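Local coordinates for Exo-1,3/1,4-beta-glucanase (Pseudoalteromonas sp., PDB 3RRX), which hydrolyses beta-1,3 and beta-1,4 glucosidic bonds as an exo-acting beta-glucanase of a marine bacterium, probably releasing glucose as family 3 beta-glucosidases do, at residues Val7-Val12 against Gly238-His243; Ala483-Gly488 against Ile523-Val528; Thr527-Gly532 against Asp545-Ala550. The protein carries 1 engineered substitution. All coordinates share one frame; numbering follows the deposited sequence.

Interaction 1 (Val7-Val12 against Gly238-His243); sequences VNWPYV and GLRDIH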
loop_
_atom_site.group_PDB
_atom_site.type_symbol
_atom_site.label_atom_id
_atom_site.label_comp_id
_atom_site.label_asym_id
_atom_site.label_seq_id
_atom_site.Cartn_x
_atom_site.Cartn_y
_atom_site.Cartn_z
ATOM N N VAL A 7 11.183 -25.737 -14.241
ATOM C CA VAL A 7 9.947 -25.262 -13.622
ATOM C C VAL A 7 9.110 -24.478 -14.631
ATOM O O VAL A 7 9.573 -23.493 -15.222
ATOM C CB VAL A 7 10.238 -24.409 -12.363
ATOM C CG1 VAL A 7 8.947 -23.833 -11.774
ATOM C CG2 VAL A 7 10.984 -25.250 -11.322
ATOM N N ASN A 8 7.879 -24.927 -14.846
ATOM C CA ASN A 8 7.005 -24.247 -15.797
ATOM C C ASN A 8 6.022 -23.302 -15.107
ATOM O O ASN A 8 5.290 -23.696 -14.197
ATOM C CB ASN A 8 6.254 -25.253 -16.681
ATOM C CG ASN A 8 7.181 -26.002 -17.638
ATOM O OD1 ASN A 8 8.034 -25.403 -18.299
ATOM N ND2 ASN A 8 7.016 -27.320 -17.710
ATOM N N TRP A 9 6.020 -22.055 -15.556
ATOM C CA TRP A 9 5.097 -21.054 -15.055
ATOM C C TRP A 9 3.935 -20.925 -16.034
ATOM O O TRP A 9 4.131 -21.023 -17.247
ATOM C CB TRP A 9 5.818 -19.714 -14.952
ATOM C CG TRP A 9 6.933 -19.676 -13.937
ATOM C CD1 TRP A 9 8.114 -20.368 -13.971
ATOM C CD2 TRP A 9 6.976 -18.865 -12.754
ATOM N NE1 TRP A 9 8.884 -20.044 -12.869
ATOM C CE2 TRP A 9 8.206 -19.122 -12.113
ATOM C CE3 TRP A 9 6.091 -17.942 -12.179
ATOM C CZ2 TRP A 9 8.576 -18.486 -10.926
ATOM C CZ3 TRP A 9 6.463 -17.305 -11.005
ATOM C CH2 TRP A 9 7.694 -17.587 -10.389
ATOM N N PRO A 10 2.719 -20.688 -15.522
ATOM C CA PRO A 10 1.555 -20.600 -16.408
ATOM C C PRO A 10 1.499 -19.275 -17.172
ATOM O O PRO A 10 1.935 -18.239 -16.659
ATOM C CB PRO A 10 0.382 -20.674 -15.427
ATOM C CG PRO A 10 0.913 -20.029 -14.189
ATOM C CD PRO A 10 2.356 -20.481 -14.108
ATOM N N TYR A 11 0.971 -19.310 -18.392
ATOM C CA TYR A 11 0.705 -18.079 -19.132
ATOM C C TYR A 11 -0.558 -17.440 -18.552
ATOM O O TYR A 11 -1.618 -18.078 -18.494
ATOM C CB TYR A 11 0.536 -18.374 -20.627
ATOM C CG TYR A 11 0.301 -17.145 -21.490
ATOM C CD1 TYR A 11 1.364 -16.473 -22.080
ATOM C CD2 TYR A 11 -0.981 -16.676 -21.731
ATOM C CE1 TYR A 11 1.156 -15.352 -22.881
ATOM C CE2 TYR A 11 -1.199 -15.557 -22.532
ATOM C CZ TYR A 11 -0.130 -14.907 -23.105
ATOM O OH TYR A 11 -0.341 -13.793 -23.887
ATOM N N VAL A 12 -0.452 -16.193 -18.105
ATOM C CA VAL A 12 -1.564 -15.572 -17.383
ATOM C C VAL A 12 -2.070 -14.262 -18.003
ATOM O O VAL A 12 -2.967 -13.627 -17.461
ATOM C CB VAL A 12 -1.232 -15.357 -15.884
ATOM C CG1 VAL A 12 -0.993 -16.718 -15.186
ATOM C CG2 VAL A 12 -0.023 -14.441 -15.727
ATOM N N GLY A 238 8.215 -22.811 -5.280
ATOM C CA GLY A 238 7.658 -22.094 -4.143
ATOM C C GLY A 238 7.501 -20.622 -4.466
ATOM O O GLY A 238 6.520 -19.975 -4.074
ATOM N N LEU A 239 8.476 -20.084 -5.192
ATOM C CA LEU A 239 8.397 -18.701 -5.648
ATOM C C LEU A 239 7.141 -18.500 -6.489
ATOM O O LEU A 239 6.443 -17.494 -6.349
ATOM C CB LEU A 239 9.648 -18.322 -6.451
ATOM C CG LEU A 239 9.901 -16.821 -6.626
ATOM C CD1 LEU A 239 10.218 -16.143 -5.277
ATOM C CD2 LEU A 239 11.028 -16.562 -7.618
ATOM N N ARG A 240 6.866 -19.469 -7.365
ATOM C CA ARG A 240 5.678 -19.472 -8.222
ATOM C C ARG A 240 4.379 -19.613 -7.417
ATOM O O ARG A 240 3.475 -18.781 -7.523
ATOM C CB ARG A 240 5.786 -20.628 -9.244
ATOM C CG ARG A 240 4.633 -20.734 -10.250
ATOM C CD ARG A 240 4.684 -22.088 -10.993
ATOM N NE ARG A 240 4.448 -23.207 -10.075
ATOM C CZ ARG A 240 4.737 -24.481 -10.347
ATOM N NH1 ARG A 240 5.269 -24.811 -11.514
ATOM N NH2 ARG A 240 4.490 -25.424 -9.450
ATOM N N ASP A 241 4.296 -20.659 -6.604
ATOM C CA ASP A 241 3.028 -21.022 -5.969
ATOM C C ASP A 241 2.685 -20.194 -4.728
ATOM O O ASP A 241 1.509 -20.026 -4.395
ATOM C CB ASP A 241 3.023 -22.503 -5.613
ATOM C CG ASP A 241 3.053 -23.391 -6.846
ATOM O OD1 ASP A 241 2.584 -22.958 -7.924
ATOM O OD2 ASP A 241 3.550 -24.515 -6.732
ATOM N N ILE A 242 3.700 -19.693 -4.034
ATOM C CA ILE A 242 3.426 -18.843 -2.877
ATOM C C ILE A 242 3.492 -17.353 -3.214
ATOM O O ILE A 242 2.562 -16.615 -2.916
ATOM C CB ILE A 242 4.358 -19.141 -1.697
ATOM C CG1 ILE A 242 4.259 -20.622 -1.307
ATOM C CG2 ILE A 242 4.000 -18.258 -0.489
ATOM C CD1 ILE A 242 5.112 -20.984 -0.120
ATOM N N HIS A 243 4.577 -16.910 -3.840
ATOM C CA HIS A 243 4.842 -15.468 -3.908
ATOM C C HIS A 243 4.330 -14.753 -5.158
ATOM O O HIS A 243 4.286 -13.515 -5.201
ATOM C CB HIS A 243 6.333 -15.207 -3.666
ATOM C CG HIS A 243 6.772 -15.605 -2.289
ATOM N ND1 HIS A 243 6.519 -14.827 -1.176
ATOM C CD2 HIS A 243 7.382 -16.726 -1.834
ATOM C CE1 HIS A 243 6.980 -15.441 -0.098
ATOM N NE2 HIS A 243 7.501 -16.598 -0.469
HETATM O O HOH W 1 6.731 -27.338 -13.009
#
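Val7, the first modelled residue, touches the end of Arg240 obliquely: its CG1 lies 3.8 Å from Arg240 NH1, a compact apolar branch beside the guanidinium. CG1 stands anti to the backbone N (chi1 176°), the rotation that carries this methyl to the arginine. The same valine also packs on Glu236 and Lys237 of helix 236-243, so the N-terminal tail is packed against that helix of the family 3 N-terminal domain.

Asn8 contributes backbone rather than side chain. Arg240 NH1 donates to Asn8 O at 2.9 Å, in a bent bond (N-H...O 142°) whose donor is tilted from the carbonyl plane. One water accepts from both Asn8 N and Arg240 NH1, adding a second, longer route between the same partners.

Trp9 makes the broad part of the contact. Its indole lies against the start of the arginine side chain, and Arg240 CB sits over one face of the six-membered ring, 3.7 Å from the centroid in a CH-pi contact. Arg240 CG follows at 3.7 Å from Trp9 CE3. The methylenes CB and CG, not the charged end, meet the ring; the guanidinium plane is turned 74° from the indole. Leu239 adds an apolar neighbour at Trp9 CH2. The polar end of the indole, NE1, bonds to Glu236, and helix 274-284 supplies Val280 beside the ring.

Pro10 ends the contact with its CD 4.2 Å from Arg240 CD.

Arginine suits this place because it has two characters: methylenes for the tryptophan face and nitrogens for polar partners. Asp241 takes Arg240 NE and NH2 side-on, one to each carboxylate oxygen, with NE-OD1 at 2.9 Å. This pairing probably fixes the guanidinium's rotation and partly balances its charge, leaving NH1 directed at the tail's carbonyl.

Interaction 2 (Ala483-Gly488 against Ile523-Val528); sequences AIVVIG and IPVVTV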
loop_
_atom_site.group_PDB
_atom_site.type_symbol
_atom_site.label_atom_id
_atom_site.label_comp_id
_atom_site.label_asym_id
_atom_site.label_seq_id
_atom_site.Cartn_x
_atom_site.Cartn_y
_atom_site.Cartn_z
ATOM N N ALA A 483 -13.781 0.946 30.196
ATOM C CA ALA A 483 -12.687 1.700 29.598
ATOM C C ALA A 483 -12.358 1.103 28.233
ATOM O O ALA A 483 -12.140 -0.103 28.116
ATOM C CB ALA A 483 -11.459 1.678 30.495
ATOM N N ILE A 484 -12.360 1.938 27.198
ATOM C CA ILE A 484 -11.873 1.505 25.892
ATOM C C ILE A 484 -10.452 2.003 25.792
ATOM O O ILE A 484 -10.203 3.211 25.835
ATOM C CB ILE A 484 -12.712 2.082 24.747
ATOM C CG1 ILE A 484 -14.151 1.568 24.840
ATOM C CG2 ILE A 484 -12.094 1.730 23.377
ATOM C CD1 ILE A 484 -15.099 2.206 23.832
ATOM N N VAL A 485 -9.514 1.074 25.683
ATOM C CA VAL A 485 -8.106 1.429 25.721
ATOM C C VAL A 485 -7.484 1.204 24.348
ATOM O O VAL A 485 -7.439 0.074 23.854
ATOM C CB VAL A 485 -7.370 0.622 26.794
ATOM C CG1 VAL A 485 -5.908 1.023 26.858
ATOM C CG2 VAL A 485 -8.052 0.817 28.173
ATOM N N VAL A 486 -7.032 2.287 23.721
ATOM C CA VAL A 486 -6.500 2.213 22.356
ATOM C C VAL A 486 -4.974 2.271 22.387
ATOM O O VAL A 486 -4.384 3.296 22.747
ATOM C CB VAL A 486 -7.017 3.352 21.457
ATOM C CG1 VAL A 486 -6.647 3.064 19.993
ATOM C CG2 VAL A 486 -8.538 3.530 21.599
ATOM N N ILE A 487 -4.343 1.161 22.019
ATOM C CA ILE A 487 -2.903 1.013 22.157
ATOM C C ILE A 487 -2.383 0.377 20.883
ATOM O O ILE A 487 -3.168 -0.138 20.096
ATOM C CB ILE A 487 -2.564 0.076 23.349
ATOM C CG1 ILE A 487 -3.171 -1.310 23.119
ATOM C CG2 ILE A 487 -3.073 0.673 24.645
ATOM C CD1 ILE A 487 -2.679 -2.406 24.088
ATOM N N GLY A 488 -1.070 0.394 20.675
ATOM C CA GLY A 488 -0.519 -0.263 19.495
ATOM C C GLY A 488 0.900 0.127 19.136
ATOM O O GLY A 488 1.592 0.810 19.900
ATOM N N ILE A 523 -12.371 -2.003 36.695
ATOM C CA ILE A 523 -13.034 -1.411 35.538
ATOM C C ILE A 523 -12.907 -2.374 34.358
ATOM O O ILE A 523 -11.808 -2.795 34.022
ATOM C CB ILE A 523 -12.387 -0.061 35.160
ATOM C CG1 ILE A 523 -12.544 0.946 36.303
ATOM C CG2 ILE A 523 -12.998 0.505 33.863
ATOM C CD1 ILE A 523 -11.634 2.149 36.179
ATOM N N PRO A 524 -14.037 -2.737 33.740
ATOM C CA PRO A 524 -14.049 -3.613 32.564
ATOM C C PRO A 524 -13.271 -2.957 31.426
ATOM O O PRO A 524 -13.456 -1.769 31.177
ATOM C CB PRO A 524 -15.532 -3.692 32.202
ATOM C CG PRO A 524 -16.258 -3.298 33.443
ATOM C CD PRO A 524 -15.389 -2.316 34.137
ATOM N N VAL A 525 -12.420 -3.723 30.748
ATOM C CA VAL A 525 -11.489 -3.158 29.774
ATOM C C VAL A 525 -11.706 -3.729 28.377
ATOM O O VAL A 525 -11.672 -4.937 28.194
ATOM C CB VAL A 525 -10.033 -3.429 30.193
ATOM C CG1 VAL A 525 -9.086 -3.231 29.018
ATOM C CG2 VAL A 525 -9.643 -2.549 31.399
ATOM N N VAL A 526 -11.947 -2.849 27.405
ATOM C CA VAL A 526 -12.007 -3.236 26.002
ATOM C C VAL A 526 -10.783 -2.678 25.289
ATOM O O VAL A 526 -10.612 -1.456 25.195
ATOM C CB VAL A 526 -13.266 -2.679 25.302
ATOM C CG1 VAL A 526 -13.169 -2.891 23.786
ATOM C CG2 VAL A 526 -14.526 -3.334 25.856
ATOM N N THR A 527 -9.927 -3.560 24.787
ATOM C CA THR A 527 -8.687 -3.105 24.173
ATOM C C THR A 527 -8.804 -3.043 22.655
ATOM O O THR A 527 -9.206 -4.019 22.014
ATOM C CB THR A 527 -7.502 -4.000 24.581
ATOM O OG1 THR A 527 -7.280 -3.863 25.991
ATOM C CG2 THR A 527 -6.229 -3.599 23.814
ATOM N N VAL A 528 -8.487 -1.884 22.092
ATOM C CA VAL A 528 -8.416 -1.727 20.640
ATOM C C VAL A 528 -6.944 -1.637 20.247
ATOM O O VAL A 528 -6.252 -0.688 20.618
ATOM C CB VAL A 528 -9.159 -0.463 20.148
ATOM C CG1 VAL A 528 -9.020 -0.319 18.615
ATOM C CG2 VAL A 528 -10.629 -0.516 20.546
#
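A beta-alpha-beta unit of the alpha/beta-sheet domain, strand 482-488, helix 510-520 and strand 525-530, brings these two strands together as parallel neighbours; the axes of the two short strand segments lie 26° apart. Ala483 N begins the pairing by donating to Pro524 O at 2.9 Å. Proline fits here at the strand's entry, since it has no N-H to give but its carbonyl still accepts. Ala483 O then takes Val526 N, and Val485 uses both its N and O, to Val526 O and from Val528 N, each at 2.8 Å. Such bonds satisfy the buried backbone, while Ile484 and Val486 use their backbone N-H and C=O groups toward strand 415-419 and the loop after it.

Beta-branched residues fill both faces. On the one bearing Ile484, Val526 and Val528, Ile484 CG2 meets Val528 CG2 at 3.9 Å, the two side chains crossing at an angle. On the other face, Ala483 is small enough for Ile523 CG2 to close on its CB at 3.9 Å. Further along, Val485 packs beneath Leu514, Leu515 and Leu518 of helix 510-520, the helix that links the strands.

Thr527 lies on this helix-covered face as well. Its hydroxyl is hydrogen-bonded to Ser544, which leaves the methyl for the neighbouring strand. Ile487 places CG1 between its backbone N and carbonyl carbon (chi1 60°), and this rotation sends the chain back across Thr527. There Ile487 CD1 rests 3.8 Å from Thr527 CG2.

Interaction 3 (Thr527-Gly532 against Asp545-Ala550); sequences TVFLSG and DAFVAA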
loop_
_atom_site.group_PDB
_atom_site.type_symbol
_atom_site.label_atom_id
_atom_site.label_comp_id
_atom_site.label_asym_id
_atom_site.label_seq_id
_atom_site.Cartn_x
_atom_site.Cartn_y
_atom_site.Cartn_z
ATOM N N THR A 527 -9.927 -3.560 24.787
ATOM C CA THR A 527 -8.687 -3.105 24.173
ATOM C C THR A 527 -8.804 -3.043 22.655
ATOM O O THR A 527 -9.206 -4.019 22.014
ATOM C CB THR A 527 -7.502 -4.000 24.581
ATOM O OG1 THR A 527 -7.280 -3.863 25.991
ATOM C CG2 THR A 527 -6.229 -3.599 23.814
ATOM N N VAL A 528 -8.487 -1.884 22.092
ATOM C CA VAL A 528 -8.416 -1.727 20.640
ATOM C C VAL A 528 -6.944 -1.637 20.247
ATOM O O VAL A 528 -6.252 -0.688 20.618
ATOM C CB VAL A 528 -9.159 -0.463 20.148
ATOM C CG1 VAL A 528 -9.020 -0.319 18.615
ATOM C CG2 VAL A 528 -10.629 -0.516 20.546
ATOM N N PHE A 529 -6.477 -2.626 19.494
ATOM C CA PHE A 529 -5.060 -2.799 19.218
ATOM C C PHE A 529 -4.731 -2.357 17.784
ATOM O O PHE A 529 -5.218 -2.948 16.812
ATOM C CB PHE A 529 -4.710 -4.283 19.426
ATOM C CG PHE A 529 -3.244 -4.598 19.349
ATOM C CD1 PHE A 529 -2.356 -4.072 20.281
ATOM C CD2 PHE A 529 -2.759 -5.448 18.366
ATOM C CE1 PHE A 529 -1.010 -4.377 20.227
ATOM C CE2 PHE A 529 -1.404 -5.767 18.306
ATOM C CZ PHE A 529 -0.527 -5.226 19.234
ATOM N N LEU A 530 -3.915 -1.314 17.663
ATOM C CA LEU A 530 -3.451 -0.816 16.365
ATOM C C LEU A 530 -2.092 -1.411 16.035
ATOM O O LEU A 530 -1.143 -1.265 16.805
ATOM C CB LEU A 530 -3.337 0.712 16.402
ATOM C CG LEU A 530 -4.618 1.460 16.766
ATOM C CD1 LEU A 530 -4.349 2.969 16.949
ATOM C CD2 LEU A 530 -5.675 1.221 15.699
ATOM N N SER A 531 -1.988 -2.090 14.893
ATOM C CA SER A 531 -0.736 -2.726 14.532
ATOM C C SER A 531 -0.707 -3.079 13.051
ATOM O O SER A 531 -1.748 -3.176 12.398
ATOM C CB SER A 531 -0.522 -4.011 15.351
ATOM O OG SER A 531 -1.406 -5.031 14.893
ATOM N N GLY A 532 0.496 -3.283 12.528
ATOM C CA GLY A 532 0.642 -3.678 11.139
ATOM C C GLY A 532 0.765 -5.176 10.968
ATOM O O GLY A 532 1.092 -5.655 9.877
ATOM N N ASP A 545 -10.868 -7.613 28.969
ATOM C CA ASP A 545 -12.121 -8.366 28.874
ATOM C C ASP A 545 -12.501 -8.621 27.418
ATOM O O ASP A 545 -12.986 -9.700 27.060
ATOM C CB ASP A 545 -13.240 -7.612 29.596
ATOM C CG ASP A 545 -12.962 -7.476 31.073
ATOM O OD1 ASP A 545 -12.450 -6.422 31.501
ATOM O OD2 ASP A 545 -13.213 -8.455 31.799
ATOM N N ALA A 546 -12.275 -7.614 26.579
ATOM C CA ALA A 546 -12.396 -7.767 25.130
ATOM C C ALA A 546 -11.145 -7.222 24.445
ATOM O O ALA A 546 -10.463 -6.350 24.983
ATOM C CB ALA A 546 -13.638 -7.055 24.609
ATOM N N PHE A 547 -10.838 -7.744 23.259
ATOM C CA PHE A 547 -9.632 -7.340 22.551
ATOM C C PHE A 547 -9.921 -7.363 21.059
ATOM O O PHE A 547 -10.339 -8.396 20.515
ATOM C CB PHE A 547 -8.495 -8.298 22.904
ATOM C CG PHE A 547 -7.123 -7.862 22.423
ATOM C CD1 PHE A 547 -6.189 -7.355 23.322
ATOM C CD2 PHE A 547 -6.754 -8.007 21.088
ATOM C CE1 PHE A 547 -4.919 -6.988 22.892
ATOM C CE2 PHE A 547 -5.483 -7.638 20.648
ATOM C CZ PHE A 547 -4.563 -7.126 21.555
ATOM N N VAL A 548 -9.710 -6.220 20.406
ATOM C CA VAL A 548 -9.982 -6.067 18.978
ATOM C C VAL A 548 -8.706 -5.764 18.197
ATOM O O VAL A 548 -7.988 -4.819 18.521
ATOM C CB VAL A 548 -10.994 -4.914 18.720
ATOM C CG1 VAL A 548 -11.229 -4.725 17.220
ATOM C CG2 VAL A 548 -12.312 -5.183 19.448
ATOM N N ALA A 549 -8.422 -6.571 17.176
ATOM C CA ALA A 549 -7.344 -6.251 16.253
ATOM C C ALA A 549 -7.908 -5.293 15.212
ATOM O O ALA A 549 -8.727 -5.688 14.381
ATOM C CB ALA A 549 -6.803 -7.513 15.586
ATOM N N ALA A 550 -7.483 -4.035 15.275
ATOM C CA ALA A 550 -7.999 -3.005 14.373
ATOM C C ALA A 550 -7.016 -2.673 13.246
ATOM O O ALA A 550 -7.331 -1.882 12.352
ATOM C CB ALA A 550 -8.375 -1.722 15.170
#
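The Phe547 ring lies beside Thr527 and Phe529, spanning two positions of the adjoining parallel strand in the next beta-alpha-beta unit: strand 525-530, helix 538-542, strand 546-551. Its CD1-CE1 side meets the threonine methyl, Phe547 CE1 standing 3.7 Å from Thr527 CG2. The adjoining CZ and CE2 meet Phe529, Phe547 CZ coming within 3.6 Å of Phe529 CB. Phe547 CG is anti to its own nitrogen (chi1 -170°), a setting that lays the ring along the face of the sheet and over toward the other strand.

The two phenyl rings meet obliquely, planes 38° apart and centroids 5.4 Å from each other. Phe529 runs on from there to Phe504, which it meets edge-to-face, while Phe547 also packs on Leu401 of strand 399-403. Flat, wholly apolar rings suit this buried face. An alanine in place of Phe547 would be likely to leave a gap beside Phe529 and take away one apolar neighbour of the Thr527 methyl.

Four backbone hydrogen bonds join the strands, from Thr527 N to Ala546 O at one end to Ala550 N to Phe529 O at the other. On the face bearing Val528 and Val548 the groups are smaller: Leu530 CD2 and Val528 CG1 both touch Ala550 CB, with Val528 CG1 3.8 Å from Ala550 CB.

Starting from the N terminus, interaction 1 closes a loop of 225 residues, bringing helix 236-243 back against the N-terminal tail and so fastening the chain's start to the barrel domain. It is complete before interaction 2 opens, and their centres lie about 44 Å apart. Interaction 2 then closes the beta-alpha-beta connection through helix 510-520, and interaction 3 a shorter one through helix 538-542. These neither nest nor cross: the second begins where the first ends, both sharing Thr527 and Val528. Strand 525-530 therefore sits between 482-488 and 546-551 within one sheet, and Asp545 OD1 reaches Val525 N, joining the two contacts directly.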